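Local coordinates for protein RmpD (Hexulose-6-phosphate synthase) (Streptococcus mutans, PDB 3EXR) that is a TIM-barrel protein of the HUMPS family, an eight-stranded parallel barrel wrapped by helices and present here as a two-chain assembly, at residues L12-L17 and I21-S26; I34-V39 and S46-V51. One frame throughout, in Å; residues are numbered along the deposited sequence.

Both contacts join the strand side of the barrel to its helical layer, with helix 17-27 followed directly by strand 33-36 in the chain. Contact 1 runs from the end of strand 7-12 through a loop into helix 17-27 and is partly buried, reaching the surface at Leu17; contact 2 sets strand 33-36 against helix 47-55 and is wholly buried. Contact 1 covers 268 Å² and mixes apolar packing with one backbone hydrogen bond, whereas contact 2 covers 89 Å² with apolar groups alone. Their centres are about 9 Å apart. The end of strand 7-12 ties them together: Leu12 N and Leu12 O probably hydrogen-bond Glu35 O and, just past strand 33-36, Gly37 N, at 2.9 and 2.8 Å respectively.

Contact 1: residues L12-L17 and I21-S26; sequences LDHSNL and ITAAVS
Leu17 and Ile21 lie one helical turn apart, their CA atoms 6.2 Å from each other, and Ile21 N donates to Leu17 O at 3.0 Å in a nearly straight bond (166° at the hydrogen). Before that turn, segment 12-17 leaves the strand end and loops round, bringing Leu12 opposite Ala23 with 7.2 Å between CA atoms. Two side-chain clusters result. On the outer one, Leu17 carries its CG anti to the backbone N (chi1 -177°), and the CD1 methyl of Ile21 settles 3.6 Å from Leu17 CG, the two side chains crossing obliquely. On the inner one, Leu12 straddles the helix surface with its two branches: CD2 rests 3.8 Å from Ala23 CB, and CD1 lies 3.9 Å from Ala24 CB. Ala23 CB also receives the His14 imidazole, which approaches obliquely with its CE1 at 3.5 Å. The same ring has Leu12 CB at its edge, in plane, so His14, Leu12 and Ala23 pack as one group. Farther along, Ser26 OG returns a 2.6 Å hydrogen bond to Ala23 O. Asn16 is the N-cap of the helix, its OD1 accepting from Gly19 N, while helix 47-55 touches Leu17, Ile21 and Ala24. The arrangement is that of a beta-alpha turn in a TIM barrel, where the helix folds back over the end of the strand before it.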
# COMPACT_ATOMS: atom_id res chain seq x y z
N LEU A 12 -14.65 0.83 3.91
CA LEU A 12 -14.56 -0.06 5.08
C LEU A 12 -13.10 -0.21 5.49
O LEU A 12 -12.32 -0.94 4.87
CB LEU A 12 -15.17 -1.42 4.77
CG LEU A 12 -16.49 -1.43 4.00
CD1 LEU A 12 -16.71 -2.79 3.39
CD2 LEU A 12 -17.63 -0.99 4.93
N ASP A 13 -12.71 0.53 6.52
CA ASP A 13 -11.31 0.59 6.95
C ASP A 13 -11.05 -0.11 8.27
O ASP A 13 -10.05 0.15 8.95
CB ASP A 13 -10.82 2.05 7.01
CG ASP A 13 -10.96 2.79 5.67
OD1 ASP A 13 -10.49 2.25 4.65
OD2 ASP A 13 -11.53 3.93 5.61
N HIS A 14 -11.94 -1.04 8.61
CA HIS A 14 -11.92 -1.79 9.86
C HIS A 14 -10.69 -2.69 9.94
O HIS A 14 -10.13 -3.12 8.92
CB HIS A 14 -13.20 -2.63 9.99
CG HIS A 14 -14.44 -1.82 9.80
ND1 HIS A 14 -14.91 -1.46 8.55
CD2 HIS A 14 -15.27 -1.23 10.69
CE1 HIS A 14 -15.99 -0.71 8.69
NE2 HIS A 14 -16.23 -0.55 9.98
N SER A 15 -10.26 -2.96 11.17
CA SER A 15 -9.13 -3.83 11.42
C SER A 15 -9.46 -5.32 11.56
O SER A 15 -8.60 -6.13 11.86
CB SER A 15 -8.36 -3.32 12.65
OG SER A 15 -7.71 -2.10 12.39
N ASN A 16 -10.73 -5.67 11.34
CA ASN A 16 -11.18 -7.05 11.38
C ASN A 16 -12.33 -7.29 10.41
O ASN A 16 -12.96 -6.36 9.89
CB ASN A 16 -11.50 -7.46 12.83
CG ASN A 16 -12.54 -6.58 13.47
OD1 ASN A 16 -13.48 -6.13 12.82
ND2 ASN A 16 -12.36 -6.30 14.76
N LEU A 17 -12.54 -8.56 10.11
CA LEU A 17 -13.48 -9.00 9.11
C LEU A 17 -14.91 -8.65 9.53
O LEU A 17 -15.68 -8.10 8.72
CB LEU A 17 -13.34 -10.50 8.91
CG LEU A 17 -14.23 -11.05 7.81
CD1 LEU A 17 -13.83 -10.47 6.44
CD2 LEU A 17 -14.24 -12.57 7.82
N ILE A 21 -17.76 -6.40 7.37
CA ILE A 21 -18.97 -7.05 6.87
C ILE A 21 -20.20 -6.42 7.52
O ILE A 21 -21.18 -6.11 6.84
CB ILE A 21 -18.92 -8.57 7.10
CG1 ILE A 21 -17.77 -9.20 6.27
CG2 ILE A 21 -20.27 -9.23 6.74
CD1 ILE A 21 -17.53 -10.67 6.52
N THR A 22 -20.12 -6.16 8.81
CA THR A 22 -21.29 -5.58 9.50
C THR A 22 -21.59 -4.19 8.96
O THR A 22 -22.73 -3.86 8.71
CB THR A 22 -21.10 -5.59 11.01
OG1 THR A 22 -21.01 -6.94 11.46
CG2 THR A 22 -22.29 -4.98 11.73
N ALA A 23 -20.55 -3.39 8.76
CA ALA A 23 -20.76 -2.03 8.24
C ALA A 23 -21.31 -2.07 6.80
O ALA A 23 -22.24 -1.31 6.44
CB ALA A 23 -19.47 -1.22 8.28
N ALA A 24 -20.76 -2.95 5.97
CA ALA A 24 -21.21 -3.10 4.58
C ALA A 24 -22.67 -3.46 4.48
O ALA A 24 -23.42 -2.86 3.69
CB ALA A 24 -20.39 -4.14 3.85
N VAL A 25 -23.09 -4.42 5.29
CA VAL A 25 -24.49 -4.84 5.29
C VAL A 25 -25.41 -3.70 5.75
O VAL A 25 -26.52 -3.57 5.25
CB VAL A 25 -24.69 -6.13 6.12
CG1 VAL A 25 -26.19 -6.46 6.30
CG2 VAL A 25 -24.00 -7.29 5.42
N SER A 26 -24.94 -2.87 6.68
CA SER A 26 -25.75 -1.77 7.22
C SER A 26 -26.10 -0.69 6.20
O SER A 26 -27.13 -0.04 6.34
CB SER A 26 -25.09 -1.13 8.45
OG SER A 26 -23.97 -0.33 8.12

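Contact 2: residues I34-V39 and S46-V51; sequences IEAGTV and SELVEV
Ala36 and Leu48 make the closest touch: the Ala36 CB methyl meets the CD2 methyl of Leu48 at 3.9 Å. A looser approach comes from Val49, whose CG2 stands 4.5 Å from Ala36 CB. The two methyls reach Ala36 CB from clearly different directions, so the alanine points between two successive residues of the helix. Its small side chain lets the backbones come close, with the CA atoms of Ala36 and Val49 6.7 Å apart. Leu48 holds its CG anti to the backbone N (chi1 174°), which extends the side chain from the helix towards the strand; there its CD2 branch goes to Ala36, while the side chain also meets Leu17 and Ile21 of helix 17-27. Leu48 thus touches strand 33-36, helix 17-27 and, at Cys40, helix 38-44.

In the next shell the backbone sets the positions. Val49 N bonds to Ser46 O at 2.9 Å and Val51 N to Glu47 O at 3.0 Å, fixing the turn that presents Leu48 and Val49 to the barrel. Ala36 is held in the sheet by backbone hydrogen bonding with Val62 of the adjacent strand, and Leu41 of helix 38-44 packs on it as well. At the start of segment 46-51, Ser46 OG hydrogen-bonds Arg81 and also Gln43 of the second subunit, which ties this end of the segment to the dimer interface.

All three touching residues are buried, and every group that meets across the contact is a methyl. No hydrogen bond or charge pair crosses between the segments, so shape and burial join the strand to the helix here, while backbone hydrogen bonds within the sheet and the helix hold the two partners in place.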
# COMPACT_ATOMS: atom_id res chain seq x y z
N ILE A 34 -18.98 0.08 -2.84
CA ILE A 34 -18.48 -0.44 -1.55
C ILE A 34 -16.99 -0.74 -1.69
O ILE A 34 -16.57 -1.42 -2.62
CB ILE A 34 -19.24 -1.72 -1.11
CG1 ILE A 34 -20.72 -1.42 -0.99
CG2 ILE A 34 -18.71 -2.20 0.24
CD1 ILE A 34 -21.57 -2.61 -0.92
N GLU A 35 -16.21 -0.24 -0.75
CA GLU A 35 -14.74 -0.30 -0.83
C GLU A 35 -14.16 -1.07 0.36
O GLU A 35 -14.39 -0.73 1.52
CB GLU A 35 -14.14 1.11 -0.86
CG GLU A 35 -12.62 1.14 -0.71
CD GLU A 35 -12.04 2.53 -0.86
OE1 GLU A 35 -12.73 3.52 -0.50
OE2 GLU A 35 -10.90 2.66 -1.37
N ALA A 36 -13.40 -2.11 0.05
CA ALA A 36 -12.57 -2.80 1.03
C ALA A 36 -11.30 -1.99 1.21
O ALA A 36 -10.42 -1.98 0.32
CB ALA A 36 -12.23 -4.21 0.54
N GLY A 37 -11.18 -1.29 2.34
CA GLY A 37 -10.08 -0.38 2.55
C GLY A 37 -8.75 -1.08 2.83
O GLY A 37 -8.73 -2.23 3.26
N THR A 38 -7.64 -0.36 2.62
CA THR A 38 -6.30 -0.97 2.74
C THR A 38 -6.06 -1.53 4.13
O THR A 38 -5.50 -2.61 4.28
CB THR A 38 -5.20 0.07 2.45
OG1 THR A 38 -5.56 0.88 1.33
CG2 THR A 38 -3.90 -0.63 2.15
N VAL A 39 -6.46 -0.78 5.17
CA VAL A 39 -6.27 -1.26 6.54
C VAL A 39 -6.92 -2.64 6.73
O VAL A 39 -6.40 -3.52 7.41
CB VAL A 39 -6.86 -0.26 7.57
CG1 VAL A 39 -6.88 -0.90 8.95
CG2 VAL A 39 -6.07 1.05 7.55
N SER A 46 -7.93 -11.02 0.78
CA SER A 46 -8.79 -10.68 -0.34
C SER A 46 -10.12 -11.42 -0.33
O SER A 46 -11.00 -11.11 -1.12
CB SER A 46 -8.05 -10.90 -1.65
OG SER A 46 -7.74 -12.28 -1.85
N GLU A 47 -10.29 -12.39 0.55
CA GLU A 47 -11.55 -13.12 0.58
C GLU A 47 -12.72 -12.14 0.86
O GLU A 47 -13.82 -12.31 0.36
CB GLU A 47 -11.54 -14.32 1.51
CG GLU A 47 -12.83 -15.14 1.44
CD GLU A 47 -12.82 -16.44 2.21
OE1 GLU A 47 -12.11 -16.56 3.23
OE2 GLU A 47 -13.59 -17.34 1.81
N LEU A 48 -12.44 -11.09 1.62
CA LEU A 48 -13.43 -10.05 1.87
C LEU A 48 -14.04 -9.53 0.58
O LEU A 48 -15.27 -9.28 0.51
CB LEU A 48 -12.80 -8.89 2.67
CG LEU A 48 -13.68 -7.65 2.90
CD1 LEU A 48 -14.91 -7.96 3.70
CD2 LEU A 48 -12.89 -6.55 3.58
N VAL A 49 -13.21 -9.35 -0.45
CA VAL A 49 -13.72 -8.82 -1.73
C VAL A 49 -14.80 -9.75 -2.28
O VAL A 49 -15.84 -9.30 -2.75
CB VAL A 49 -12.58 -8.63 -2.77
CG1 VAL A 49 -13.13 -8.22 -4.12
CG2 VAL A 49 -11.58 -7.60 -2.27
N GLU A 50 -14.53 -11.04 -2.23
CA GLU A 50 -15.47 -12.06 -2.70
C GLU A 50 -16.77 -12.11 -1.86
O GLU A 50 -17.86 -12.27 -2.40
CB GLU A 50 -14.77 -13.41 -2.74
CG GLU A 50 -15.55 -14.50 -3.45
CD GLU A 50 -14.73 -15.75 -3.77
OE1 GLU A 50 -13.50 -15.67 -3.82
OE2 GLU A 50 -15.35 -16.81 -4.01
N VAL A 51 -16.65 -11.96 -0.55
CA VAL A 51 -17.81 -11.92 0.33
C VAL A 51 -18.68 -10.71 -0.04
O VAL A 51 -19.89 -10.84 -0.12
CB VAL A 51 -17.40 -11.88 1.81
CG1 VAL A 51 -18.59 -11.59 2.73
CG2 VAL A 51 -16.69 -13.19 2.21